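Local coordinates for protein beta-N-acetylglucosaminidase (Thermotoga maritima, PDB 3WO8) that probably hydrolyses terminal non-reducing N-acetyl-D-hexosamine residues from N-acetyl-beta-D-hexosaminides, as a dimeric TIM-barrel glycosidase of family 3, at residues B[51-56]-B[82-87]; B[63-68]-B[336-341]; B[102-107]-B[161-166]; B[113-118]-B[326-331]. All coordinates share one frame; numbering follows the deposited sequence.

From the N terminus, contact 1 closes the first loop, bringing the loop 82-87 after strand 70-72 back to the start of helix 53-66. Contact 2 opens at the other end of that helix before contact 1 has closed, so the two cross; it reaches 336-341, on the way to the C-terminal domain. Contacts 3 and 4 both nest within the long loop of contact 2. They cross each other and share helix 100-117: contact 3 joins it to helix 147-164, and contact 4 joins its C-terminal end to the segment 326-331 that leaves the barrel. Y85 packs on I113 and V117, linking contacts 1 and 4, while D68 and K329 form a salt bridge between contacts 2 and 4.

Contact 1: residues B[51-56]-B[82-87]; sequences SKEYLL and VLKYVP
E53, in the first turn of helix 53-66, reaches K84 and Y85 with the two oxygens of one carboxylate. Its chain runs extended, CG anti to the backbone N (chi1 176°), and carries OE2 to the edge of the Y85 ring, in the ring plane, where it accepts a hydrogen bond from Y85 OH. The modelled 2.4 Å from Y85 OH to E53 OE2 is too short to be taken literally. Carboxylate and ring planes are turned 46° apart. E53 OE1 forms a salt bridge with K84 NZ at 3.2 Å, a weak hydrogen bond in geometry. K84 has CG placed between its backbone N and carbonyl carbon (chi1 65°), which lays CG over the centre of the Y85 ring, 3.8 Å above the plane; bends further out then turn NZ to the acid, roughly at right angles to the E53 chain. L56 CD2 meets the ring edge at Y85 CE2, 3.9 Å away. E53 OE2 also accepts from S88 N of the second subunit. A type I turn from L83 to V86 presents K84 and Y85. The arrangement is that of a TIM-barrel loop folded over the start of the helix preceding its strand, here at the dimer interface.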
loop_
_atom_site.group_PDB
_atom_site.type_symbol
_atom_site.label_atom_id
_atom_site.label_comp_id
_atom_site.label_asym_id
_atom_site.label_seq_id
_atom_site.Cartn_x
_atom_site.Cartn_y
_atom_site.Cartn_z
ATOM N N SER B 51 -7.771 -4.013 6.043
ATOM C CA SER B 51 -6.584 -4.544 6.696
ATOM C C SER B 51 -6.362 -6.030 6.476
ATOM O O SER B 51 -5.398 -6.546 6.941
ATOM C CB SER B 51 -6.644 -4.286 8.172
ATOM O OG SER B 51 -7.376 -5.304 8.786
ATOM N N LYS B 52 -7.231 -6.727 5.783
ATOM C CA LYS B 52 -6.993 -8.145 5.541
ATOM C C LYS B 52 -7.095 -8.324 4.031
ATOM O O LYS B 52 -8.132 -8.648 3.443
ATOM C CB LYS B 52 -8.036 -8.972 6.248
ATOM C CG LYS B 52 -7.987 -8.942 7.753
ATOM C CD LYS B 52 -7.270 -10.185 8.247
ATOM C CE LYS B 52 -6.454 -9.962 9.517
ATOM N NZ LYS B 52 -7.289 -9.240 10.507
ATOM N N GLU B 53 -6.003 -8.087 3.372
ATOM C CA GLU B 53 -6.059 -7.967 1.949
ATOM C C GLU B 53 -6.794 -9.141 1.259
ATOM O O GLU B 53 -7.606 -8.902 0.371
ATOM C CB GLU B 53 -4.658 -7.752 1.439
ATOM C CG GLU B 53 -4.509 -7.698 -0.035
ATOM C CD GLU B 53 -3.170 -7.119 -0.401
ATOM O OE1 GLU B 53 -2.155 -7.498 0.206
ATOM O OE2 GLU B 53 -3.141 -6.245 -1.265
ATOM N N TYR B 54 -6.578 -10.381 1.679
ATOM C CA TYR B 54 -7.234 -11.468 0.976
ATOM C C TYR B 54 -8.757 -11.330 1.092
ATOM O O TYR B 54 -9.459 -11.636 0.149
ATOM C CB TYR B 54 -6.777 -12.850 1.439
ATOM C CG TYR B 54 -7.197 -13.145 2.833
ATOM C CD1 TYR B 54 -8.445 -13.696 3.103
ATOM C CD2 TYR B 54 -6.369 -12.841 3.899
ATOM C CE1 TYR B 54 -8.831 -13.954 4.398
ATOM C CE2 TYR B 54 -6.735 -13.087 5.198
ATOM C CZ TYR B 54 -7.964 -13.632 5.448
ATOM O OH TYR B 54 -8.326 -13.871 6.737
ATOM N N LEU B 55 -9.282 -10.840 2.204
ATOM C CA LEU B 55 -10.718 -10.528 2.234
ATOM C C LEU B 55 -11.082 -9.425 1.250
ATOM O O LEU B 55 -12.024 -9.545 0.509
ATOM C CB LEU B 55 -11.172 -10.027 3.601
ATOM C CG LEU B 55 -11.632 -10.970 4.692
ATOM C CD1 LEU B 55 -12.286 -10.054 5.717
ATOM C CD2 LEU B 55 -12.593 -12.061 4.175
ATOM N N LEU B 56 -10.355 -8.316 1.302
ATOM C CA LEU B 56 -10.587 -7.246 0.360
ATOM C C LEU B 56 -10.680 -7.791 -1.047
ATOM O O LEU B 56 -11.550 -7.409 -1.804
ATOM C CB LEU B 56 -9.483 -6.194 0.415
ATOM C CG LEU B 56 -9.744 -5.098 -0.605
ATOM C CD1 LEU B 56 -11.112 -4.443 -0.366
ATOM C CD2 LEU B 56 -8.640 -4.093 -0.581
ATOM N N VAL B 82 -6.977 4.599 5.660
ATOM C CA VAL B 82 -7.455 3.230 5.763
ATOM C C VAL B 82 -6.948 2.294 4.659
ATOM O O VAL B 82 -7.109 1.078 4.753
ATOM C CB VAL B 82 -9.026 3.184 5.765
ATOM C CG1 VAL B 82 -9.589 3.980 6.931
ATOM C CG2 VAL B 82 -9.642 3.728 4.475
ATOM N N LEU B 83 -6.341 2.834 3.614
ATOM C CA LEU B 83 -5.891 2.046 2.482
ATOM C C LEU B 83 -4.375 1.978 2.521
ATOM O O LEU B 83 -3.701 3.013 2.437
ATOM C CB LEU B 83 -6.285 2.690 1.176
ATOM C CG LEU B 83 -7.768 2.892 0.862
ATOM C CD1 LEU B 83 -7.947 3.836 -0.333
ATOM C CD2 LEU B 83 -8.416 1.559 0.537
ATOM N N LYS B 84 -3.826 0.774 2.659
ATOM C CA LYS B 84 -2.372 0.621 2.688
ATOM C C LYS B 84 -1.707 1.078 1.395
ATOM O O LYS B 84 -0.607 1.600 1.426
ATOM C CB LYS B 84 -1.958 -0.819 2.996
ATOM C CG LYS B 84 -2.319 -1.878 1.973
ATOM C CD LYS B 84 -2.164 -3.286 2.578
ATOM C CE LYS B 84 -0.793 -3.932 2.375
ATOM N NZ LYS B 84 -0.775 -4.685 1.069
ATOM N N TYR B 85 -2.433 0.944 0.289
ATOM C CA TYR B 85 -1.952 1.222 -1.044
ATOM C C TYR B 85 -1.646 2.685 -1.367
ATOM O O TYR B 85 -0.946 2.979 -2.316
ATOM C CB TYR B 85 -2.977 0.732 -2.051
ATOM C CG TYR B 85 -3.477 -0.652 -1.756
ATOM C CD1 TYR B 85 -2.633 -1.735 -1.872
ATOM C CD2 TYR B 85 -4.797 -0.879 -1.352
ATOM C CE1 TYR B 85 -3.066 -3.009 -1.627
ATOM C CE2 TYR B 85 -5.258 -2.165 -1.088
ATOM C CZ TYR B 85 -4.375 -3.231 -1.231
ATOM O OH TYR B 85 -4.768 -4.519 -0.990
ATOM N N VAL B 86 -2.181 3.607 -0.606
ATOM C CA VAL B 86 -2.048 4.995 -0.952
ATOM C C VAL B 86 -0.974 5.572 -0.100
ATOM O O VAL B 86 -0.942 5.331 1.093
ATOM C CB VAL B 86 -3.380 5.753 -0.745
ATOM C CG1 VAL B 86 -3.243 7.248 -1.013
ATOM C CG2 VAL B 86 -4.427 5.175 -1.678
ATOM N N PRO B 87 -0.059 6.315 -0.716
ATOM C CA PRO B 87 0.930 6.952 0.098
ATOM C C PRO B 87 0.258 7.809 1.098
ATOM O O PRO B 87 -0.677 8.505 0.781
ATOM C CB PRO B 87 1.688 7.807 -0.891
ATOM C CG PRO B 87 1.660 6.992 -2.140
ATOM C CD PRO B 87 0.303 6.323 -2.141
#

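Contact 2: residues B[63-68]-B[336-341]; sequences LSKEGD and LADVSM
K65, in the last turn of helix 53-66, and D338, within helix 334-342, are the nearest backbone positions of the two segments, yet their CA atoms lie 11.1 Å apart, so the gap is spanned by side chains. Both CB atoms point across it and the two chains come from opposite directions. K65 covers most of the distance: CG sits anti to the carbonyl carbon, and bends at chi3 (-130°) and chi4 (-71°) bring NZ round to D338. The salt bridge is a single one, K65 NZ to D338 OD1 at 3.2 Å. Its hydrogen bond is weak: the angle CE–NZ–OD1 between the two residues is about 135°, wider than a well-aimed ammonium N-H would give. D338 OD1 has a second, also weak, partner in S61 OG, one turn back from K65, so the same oxygen draws on two positions of helix 53-66. Earlier along the helices the packing is direct, A337 on S61 and L336 on M57.

Helix 53-66 ends just beyond K65 at G67, whose N still bonds to L63 O at 3.1 Å. Helix 334-342 runs on, with S340 N bonded to L336 O at 2.9 Å. S340 and M341 also touch helix 462-471, and V339 O accepts from N98 ND2 of the second subunit. The contact is thus a surface salt bridge between helices, joining an outer helix of the TIM barrel to the helix that leads into the C-terminal domain.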
loop_
_atom_site.group_PDB
_atom_site.type_symbol
_atom_site.label_atom_id
_atom_site.label_comp_id
_atom_site.label_asym_id
_atom_site.label_seq_id
_atom_site.Cartn_x
_atom_site.Cartn_y
_atom_site.Cartn_z
ATOM N N LEU B 63 -18.208 -8.666 -5.501
ATOM C CA LEU B 63 -19.034 -7.558 -5.939
ATOM C C LEU B 63 -19.010 -7.551 -7.432
ATOM O O LEU B 63 -19.981 -7.176 -8.117
ATOM C CB LEU B 63 -18.515 -6.239 -5.432
ATOM C CG LEU B 63 -18.652 -6.124 -3.930
ATOM C CD1 LEU B 63 -17.812 -4.974 -3.382
ATOM C CD2 LEU B 63 -20.120 -5.944 -3.561
ATOM N N SER B 64 -17.895 -8.004 -7.961
ATOM C CA SER B 64 -17.687 -7.876 -9.380
ATOM C C SER B 64 -18.647 -8.792 -10.132
ATOM O O SER B 64 -19.335 -8.359 -11.049
ATOM C CB SER B 64 -16.235 -8.195 -9.722
ATOM O OG SER B 64 -15.972 -7.865 -11.057
ATOM N N LYS B 65 -18.661 -10.059 -9.735
ATOM C CA LYS B 65 -19.602 -11.065 -10.247
ATOM C C LYS B 65 -21.093 -10.736 -10.013
ATOM O O LYS B 65 -21.913 -11.164 -10.800
ATOM C CB LYS B 65 -19.312 -12.434 -9.618
ATOM C CG LYS B 65 -17.988 -13.070 -10.038
ATOM C CD LYS B 65 -17.948 -14.552 -9.634
ATOM C CE LYS B 65 -16.685 -14.945 -8.874
ATOM N NZ LYS B 65 -15.499 -14.954 -9.775
ATOM N N GLU B 66 -21.407 -9.992 -8.948
ATOM C CA GLU B 66 -22.789 -9.707 -8.505
ATOM C C GLU B 66 -23.459 -8.506 -9.125
ATOM O O GLU B 66 -24.659 -8.464 -9.133
ATOM C CB GLU B 66 -22.856 -9.462 -6.981
ATOM C CG GLU B 66 -23.082 -10.701 -6.135
ATOM C CD GLU B 66 -24.454 -11.336 -6.329
ATOM O OE1 GLU B 66 -24.523 -12.588 -6.332
ATOM O OE2 GLU B 66 -25.454 -10.596 -6.466
ATOM N N GLY B 67 -22.710 -7.504 -9.561
ATOM C CA GLY B 67 -23.339 -6.305 -10.094
ATOM C C GLY B 67 -22.517 -5.029 -10.220
ATOM O O GLY B 67 -21.293 -5.031 -10.367
ATOM N N ASP B 68 -23.214 -3.919 -10.158
ATOM C CA ASP B 68 -22.604 -2.679 -10.492
ATOM C C ASP B 68 -22.821 -1.807 -9.275
ATOM O O ASP B 68 -23.963 -1.486 -8.970
ATOM C CB ASP B 68 -23.278 -2.140 -11.753
ATOM C CG ASP B 68 -22.672 -0.846 -12.233
ATOM O OD1 ASP B 68 -21.435 -0.773 -12.397
ATOM O OD2 ASP B 68 -23.432 0.106 -12.482
ATOM N N LEU B 336 -7.214 -10.864 -8.471
ATOM C CA LEU B 336 -6.155 -11.587 -7.851
ATOM C C LEU B 336 -6.763 -12.801 -7.100
ATOM O O LEU B 336 -6.192 -13.878 -7.047
ATOM C CB LEU B 336 -5.283 -10.657 -6.994
ATOM C CG LEU B 336 -4.409 -9.775 -7.876
ATOM C CD1 LEU B 336 -3.773 -8.600 -7.152
ATOM C CD2 LEU B 336 -3.317 -10.586 -8.548
ATOM N N ALA B 337 -7.943 -12.631 -6.542
ATOM C CA ALA B 337 -8.660 -13.791 -5.987
ATOM C C ALA B 337 -8.807 -14.882 -7.020
ATOM O O ALA B 337 -8.522 -16.057 -6.760
ATOM C CB ALA B 337 -10.029 -13.372 -5.475
ATOM N N ASP B 338 -9.227 -14.492 -8.214
ATOM C CA ASP B 338 -9.519 -15.474 -9.242
ATOM C C ASP B 338 -8.261 -16.113 -9.674
ATOM O O ASP B 338 -8.227 -17.354 -9.836
ATOM C CB ASP B 338 -10.200 -14.851 -10.458
ATOM C CG ASP B 338 -11.499 -14.212 -10.125
ATOM O OD1 ASP B 338 -12.282 -14.797 -9.353
ATOM O OD2 ASP B 338 -11.735 -13.114 -10.622
ATOM N N VAL B 339 -7.222 -15.293 -9.865
ATOM C CA VAL B 339 -5.937 -15.833 -10.277
ATOM C C VAL B 339 -5.482 -16.870 -9.271
ATOM O O VAL B 339 -4.954 -17.904 -9.636
ATOM C CB VAL B 339 -4.889 -14.735 -10.390
ATOM C CG1 VAL B 339 -3.498 -15.332 -10.556
ATOM C CG2 VAL B 339 -5.214 -13.859 -11.572
ATOM N N SER B 340 -5.734 -16.619 -7.989
ATOM C CA SER B 340 -5.244 -17.512 -6.958
ATOM C C SER B 340 -6.024 -18.802 -6.979
ATOM O O SER B 340 -5.422 -19.899 -6.937
ATOM C CB SER B 340 -5.327 -16.881 -5.577
ATOM O OG SER B 340 -5.217 -15.465 -5.665
ATOM N N MET B 341 -7.354 -18.662 -7.027
ATOM C CA MET B 341 -8.245 -19.818 -7.121
ATOM C C MET B 341 -7.810 -20.766 -8.236
ATOM O O MET B 341 -7.597 -21.962 -8.015
ATOM C CB MET B 341 -9.690 -19.385 -7.384
ATOM C CG MET B 341 -10.683 -20.562 -7.334
ATOM S SD MET B 341 -10.767 -21.449 -5.741
ATOM C CE MET B 341 -10.047 -23.070 -5.938
#

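Contact 3: residues B[102-107]-B[161-166]; sequences VTYRYS and YLEGGV
Two outer helices of the TIM barrel, 100-117 and 147-164, pack side by side; within 102-107 and 161-166 the nearest CA atoms are those of S107 and Y161, 4.9 Å apart. S107 CB lies over one face of the Y161 ring as a CH-pi contact, 3.9 Å from its centroid and 14° off the normal. S107 OG stays with its own helix, anti to the carbonyl carbon (chi1 -53°), and donates to T103 O at 2.7 Å; that carbonyl also accepts S107 N, from the opposite face of its plane. The hydroxyls of Y106 and Y161 are joined by a water at the edge of the Y161 ring, in its plane, 2.9 Å from Y106 OH and 2.7 Å from Y161 OH. The Y104 hydroxyl abuts CB and CG of E163, while the E163 carboxylate turns to a salt bridge with R108. G165, with positive phi, ends helix 147-164 in a Schellman motif, V166 N bonding to Y161 O at 2.9 Å. From there the chain enters strand 167-173, neighbour in the barrel sheet of strand 121-122, while Y161 and V166 pack on M114 of helix 100-117.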
loop_
_atom_site.group_PDB
_atom_site.type_symbol
_atom_site.label_atom_id
_atom_site.label_comp_id
_atom_site.label_asym_id
_atom_site.label_seq_id
_atom_site.Cartn_x
_atom_site.Cartn_y
_atom_site.Cartn_z
ATOM N N VAL B 102 -0.707 20.973 -5.734
ATOM C CA VAL B 102 -0.187 19.757 -5.078
ATOM C C VAL B 102 -1.350 18.877 -4.552
ATOM O O VAL B 102 -1.265 17.625 -4.520
ATOM C CB VAL B 102 0.883 20.041 -3.980
ATOM C CG1 VAL B 102 1.957 20.991 -4.472
ATOM C CG2 VAL B 102 0.278 20.624 -2.742
ATOM N N THR B 103 -2.431 19.553 -4.163
ATOM C CA THR B 103 -3.616 18.903 -3.678
ATOM C C THR B 103 -4.230 18.119 -4.817
ATOM O O THR B 103 -4.588 16.936 -4.654
ATOM C CB THR B 103 -4.605 19.933 -3.104
ATOM O OG1 THR B 103 -4.097 20.455 -1.853
ATOM C CG2 THR B 103 -5.983 19.313 -2.912
ATOM N N TYR B 104 -4.330 18.788 -5.967
ATOM C CA TYR B 104 -4.750 18.147 -7.206
ATOM C C TYR B 104 -3.887 16.880 -7.422
ATOM O O TYR B 104 -4.396 15.796 -7.745
ATOM C CB TYR B 104 -4.621 19.111 -8.412
ATOM C CG TYR B 104 -4.846 18.414 -9.746
ATOM C CD1 TYR B 104 -6.135 18.159 -10.208
ATOM C CD2 TYR B 104 -3.768 17.958 -10.524
ATOM C CE1 TYR B 104 -6.358 17.483 -11.410
ATOM C CE2 TYR B 104 -3.973 17.268 -11.727
ATOM C CZ TYR B 104 -5.267 17.038 -12.171
ATOM O OH TYR B 104 -5.496 16.382 -13.373
ATOM N N ARG B 105 -2.580 17.069 -7.247
ATOM C CA ARG B 105 -1.564 16.052 -7.501
ATOM C C ARG B 105 -1.782 14.834 -6.627
ATOM O O ARG B 105 -1.827 13.712 -7.139
ATOM C CB ARG B 105 -0.174 16.640 -7.215
ATOM C CG ARG B 105 0.831 16.370 -8.308
ATOM C CD ARG B 105 1.927 15.374 -7.961
ATOM N NE ARG B 105 3.234 16.027 -7.847
ATOM C CZ ARG B 105 4.404 15.405 -7.997
ATOM N NH1 ARG B 105 5.522 16.083 -7.851
ATOM N NH2 ARG B 105 4.474 14.100 -8.255
ATOM N N TYR B 106 -1.919 15.070 -5.315
ATOM C CA TYR B 106 -2.150 13.997 -4.345
ATOM C C TYR B 106 -3.436 13.242 -4.685
ATOM O O TYR B 106 -3.423 11.999 -4.873
ATOM C CB TYR B 106 -2.260 14.544 -2.928
ATOM C CG TYR B 106 -2.857 13.536 -1.978
ATOM C CD1 TYR B 106 -2.114 12.433 -1.533
ATOM C CD2 TYR B 106 -4.161 13.665 -1.542
ATOM C CE1 TYR B 106 -2.666 11.478 -0.685
ATOM C CE2 TYR B 106 -4.725 12.718 -0.703
ATOM C CZ TYR B 106 -3.995 11.620 -0.275
ATOM O OH TYR B 106 -4.613 10.705 0.570
ATOM N N SER B 107 -4.522 14.024 -4.790
ATOM C CA SER B 107 -5.837 13.496 -5.088
ATOM C C SER B 107 -5.800 12.615 -6.286
ATOM O O SER B 107 -6.434 11.562 -6.281
ATOM C CB SER B 107 -6.837 14.612 -5.286
ATOM O OG SER B 107 -6.790 15.472 -4.161
ATOM N N TYR B 161 -9.228 13.641 -7.920
ATOM C CA TYR B 161 -9.835 12.344 -7.732
ATOM C C TYR B 161 -10.561 11.898 -8.998
ATOM O O TYR B 161 -10.599 10.717 -9.327
ATOM C CB TYR B 161 -10.827 12.370 -6.566
ATOM C CG TYR B 161 -10.240 12.384 -5.164
ATOM C CD1 TYR B 161 -9.574 11.275 -4.646
ATOM C CD2 TYR B 161 -10.387 13.500 -4.330
ATOM C CE1 TYR B 161 -9.044 11.293 -3.349
ATOM C CE2 TYR B 161 -9.845 13.527 -3.033
ATOM C CZ TYR B 161 -9.176 12.419 -2.547
ATOM O OH TYR B 161 -8.674 12.412 -1.262
ATOM N N LEU B 162 -11.192 12.818 -9.697
ATOM C CA LEU B 162 -11.906 12.397 -10.915
ATOM C C LEU B 162 -10.917 12.030 -12.005
ATOM O O LEU B 162 -11.144 11.067 -12.741
ATOM C CB LEU B 162 -12.843 13.472 -11.440
ATOM C CG LEU B 162 -14.000 13.783 -10.506
ATOM C CD1 LEU B 162 -14.228 15.291 -10.406
ATOM C CD2 LEU B 162 -15.252 13.036 -10.979
ATOM N N GLU B 163 -9.824 12.793 -12.106
ATOM C CA GLU B 163 -8.836 12.533 -13.131
ATOM C C GLU B 163 -8.357 11.112 -12.873
ATOM O O GLU B 163 -8.238 10.335 -13.802
ATOM C CB GLU B 163 -7.665 13.535 -13.059
ATOM C CG GLU B 163 -7.118 14.074 -14.392
ATOM C CD GLU B 163 -6.879 13.002 -15.461
ATOM O OE1 GLU B 163 -5.757 12.432 -15.504
ATOM O OE2 GLU B 163 -7.811 12.748 -16.274
ATOM N N GLY B 164 -8.133 10.769 -11.594
ATOM C CA GLY B 164 -7.591 9.447 -11.201
ATOM C C GLY B 164 -8.538 8.268 -11.391
ATOM O O GLY B 164 -8.118 7.115 -11.582
ATOM N N GLY B 165 -9.836 8.519 -11.318
ATOM C CA GLY B 165 -10.785 7.436 -11.541
ATOM C C GLY B 165 -11.829 7.261 -10.476
ATOM O O GLY B 165 -12.608 6.315 -10.553
ATOM N N VAL B 166 -11.885 8.152 -9.495
ATOM C CA VAL B 166 -12.920 8.029 -8.482
ATOM C C VAL B 166 -13.770 9.282 -8.346
ATOM O O VAL B 166 -13.283 10.410 -8.435
ATOM C CB VAL B 166 -12.348 7.623 -7.092
ATOM C CG1 VAL B 166 -11.509 6.366 -7.230
ATOM C CG2 VAL B 166 -11.525 8.755 -6.477
HETATM O O HOH W 1 -7.291 10.200 -0.483
#

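Contact 4: residues B[113-118]-B[326-331]; sequences IMEIVG and FAKKNS
K328 meets E115 first, alongside rather than through its charge: the CG atoms of K328 and E115 are 4.0 Å apart, and K328 CE is as far from E115 OE2. The backbones are nearest at this pair, 7.6 Å between the CA atoms. K328 bends at chi2 (-44°), which runs its methylenes along the acid and then leads the ammonium away, leaving K328 NZ 5.2 Å from E115 OE2, too far for a salt bridge, though the opposite charges may still attract weakly. K328 CG also packs against the carbonyl of G165. The backbone carbonyl of K328 takes a weak hydrogen bond from N120.

At K329 the side chain swings off the opposite way, its NZ binding D68 in a salt bridge and the carbonyl of L324. This chain segment connects helix 310-326, the last of the TIM barrel, to helix 334-342, and it passes beside the C-terminal end of helix 100-117, closed by a Schellman motif with G118, of positive phi, as its C-prime residue. The last regular helix bond runs from G118 N to M114 O at 2.8 Å.

N330 then turns back toward that end. With CG between its backbone N and carbonyl carbon (chi1 69°), it sets the amide against the last turn, N330 CG 3.7 Å from E115 O, and the amide plane stands 77° from the E115 carboxylate. S331 follows with its backbone beside G118 and its side chain pointing away, packed on S64, its OG hydrogen-bonded to R105 of the second subunit.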
loop_
_atom_site.group_PDB
_atom_site.type_symbol
_atom_site.label_atom_id
_atom_site.label_comp_id
_atom_site.label_asym_id
_atom_site.label_seq_id
_atom_site.Cartn_x
_atom_site.Cartn_y
_atom_site.Cartn_z
ATOM N N ILE B 113 -4.720 5.129 -7.605
ATOM C CA ILE B 113 -4.575 3.920 -6.812
ATOM C C ILE B 113 -5.917 3.298 -6.346
ATOM O O ILE B 113 -6.110 2.090 -6.382
ATOM C CB ILE B 113 -3.617 4.184 -5.640
ATOM C CG1 ILE B 113 -2.198 4.430 -6.216
ATOM C CG2 ILE B 113 -3.596 2.984 -4.703
ATOM C CD1 ILE B 113 -1.225 4.970 -5.182
ATOM N N MET B 114 -6.842 4.119 -5.900
ATOM C CA MET B 114 -8.118 3.587 -5.481
ATOM C C MET B 114 -8.703 2.813 -6.634
ATOM O O MET B 114 -9.250 1.713 -6.488
ATOM C CB MET B 114 -9.046 4.728 -5.068
ATOM C CG MET B 114 -8.823 5.198 -3.647
ATOM S SD MET B 114 -9.445 6.867 -3.457
ATOM C CE MET B 114 -8.651 7.420 -1.949
ATOM N N GLU B 115 -8.519 3.378 -7.815
ATOM C CA GLU B 115 -9.099 2.815 -8.995
ATOM C C GLU B 115 -8.578 1.433 -9.342
ATOM O O GLU B 115 -9.339 0.526 -9.723
ATOM C CB GLU B 115 -8.838 3.737 -10.144
ATOM C CG GLU B 115 -9.818 3.511 -11.260
ATOM C CD GLU B 115 -9.116 3.265 -12.530
ATOM O OE1 GLU B 115 -8.634 2.119 -12.686
ATOM O OE2 GLU B 115 -9.036 4.234 -13.314
ATOM N N ILE B 116 -7.257 1.299 -9.231
ATOM C CA ILE B 116 -6.576 0.053 -9.504
ATOM C C ILE B 116 -7.047 -1.004 -8.515
ATOM O O ILE B 116 -7.199 -2.180 -8.862
ATOM C CB ILE B 116 -5.065 0.264 -9.426
ATOM C CG1 ILE B 116 -4.611 0.959 -10.695
ATOM C CG2 ILE B 116 -4.331 -1.057 -9.309
ATOM C CD1 ILE B 116 -3.212 1.541 -10.648
ATOM N N VAL B 117 -7.285 -0.556 -7.293
ATOM C CA VAL B 117 -7.652 -1.437 -6.205
ATOM C C VAL B 117 -9.091 -1.892 -6.412
ATOM O O VAL B 117 -9.457 -3.014 -6.083
ATOM C CB VAL B 117 -7.558 -0.663 -4.886
ATOM C CG1 VAL B 117 -8.105 -1.474 -3.751
ATOM C CG2 VAL B 117 -6.132 -0.278 -4.561
ATOM N N GLY B 118 -9.916 -0.983 -6.922
ATOM C CA GLY B 118 -11.271 -1.315 -7.287
ATOM C C GLY B 118 -12.309 -0.399 -6.691
ATOM O O GLY B 118 -13.482 -0.622 -6.849
ATOM N N PHE B 326 -21.475 6.429 -15.144
ATOM C CA PHE B 326 -20.146 6.982 -15.432
ATOM C C PHE B 326 -19.029 6.585 -14.454
ATOM O O PHE B 326 -17.903 6.991 -14.619
ATOM C CB PHE B 326 -20.177 8.511 -15.664
ATOM C CG PHE B 326 -20.607 9.333 -14.483
ATOM C CD1 PHE B 326 -19.936 9.283 -13.276
ATOM C CD2 PHE B 326 -21.660 10.224 -14.615
ATOM C CE1 PHE B 326 -20.343 10.076 -12.210
ATOM C CE2 PHE B 326 -22.072 11.013 -13.555
ATOM C CZ PHE B 326 -21.409 10.945 -12.346
ATOM N N ALA B 327 -19.314 5.791 -13.444
ATOM C CA ALA B 327 -18.256 5.358 -12.546
ATOM C C ALA B 327 -17.463 4.274 -13.233
ATOM O O ALA B 327 -18.038 3.471 -13.972
ATOM C CB ALA B 327 -18.836 4.844 -11.239
ATOM N N LYS B 328 -16.154 4.264 -12.980
ATOM C CA LYS B 328 -15.248 3.166 -13.390
ATOM C C LYS B 328 -15.764 1.798 -12.929
ATOM O O LYS B 328 -16.485 1.703 -11.951
ATOM C CB LYS B 328 -13.828 3.386 -12.826
ATOM C CG LYS B 328 -13.099 4.620 -13.350
ATOM C CD LYS B 328 -13.242 4.783 -14.856
ATOM C CE LYS B 328 -12.139 5.658 -15.417
ATOM N NZ LYS B 328 -12.417 5.982 -16.840
ATOM N N LYS B 329 -15.368 0.744 -13.619
ATOM C CA LYS B 329 -16.027 -0.550 -13.466
ATOM C C LYS B 329 -15.139 -1.783 -13.270
ATOM O O LYS B 329 -15.655 -2.850 -12.981
ATOM C CB LYS B 329 -16.934 -0.783 -14.686
ATOM C CG LYS B 329 -18.134 0.167 -14.757
ATOM C CD LYS B 329 -19.321 -0.428 -15.529
ATOM C CE LYS B 329 -20.446 0.583 -15.740
ATOM N NZ LYS B 329 -20.981 1.112 -14.449
ATOM N N ASN B 330 -13.831 -1.664 -13.460
ATOM C CA ASN B 330 -12.906 -2.822 -13.360
ATOM C C ASN B 330 -13.056 -3.606 -12.055
ATOM O O ASN B 330 -13.496 -3.038 -11.053
ATOM C CB ASN B 330 -11.444 -2.380 -13.578
ATOM C CG ASN B 330 -10.885 -1.523 -12.435
ATOM O OD1 ASN B 330 -9.743 -1.742 -12.002
ATOM N ND2 ASN B 330 -11.655 -0.537 -11.961
ATOM N N SER B 331 -12.698 -4.901 -12.079
ATOM C CA SER B 331 -12.790 -5.800 -10.870
ATOM C C SER B 331 -11.774 -5.465 -9.801
ATOM O O SER B 331 -11.804 -6.050 -8.686
ATOM C CB SER B 331 -12.682 -7.317 -11.181
ATOM O OG SER B 331 -11.591 -7.654 -11.996
#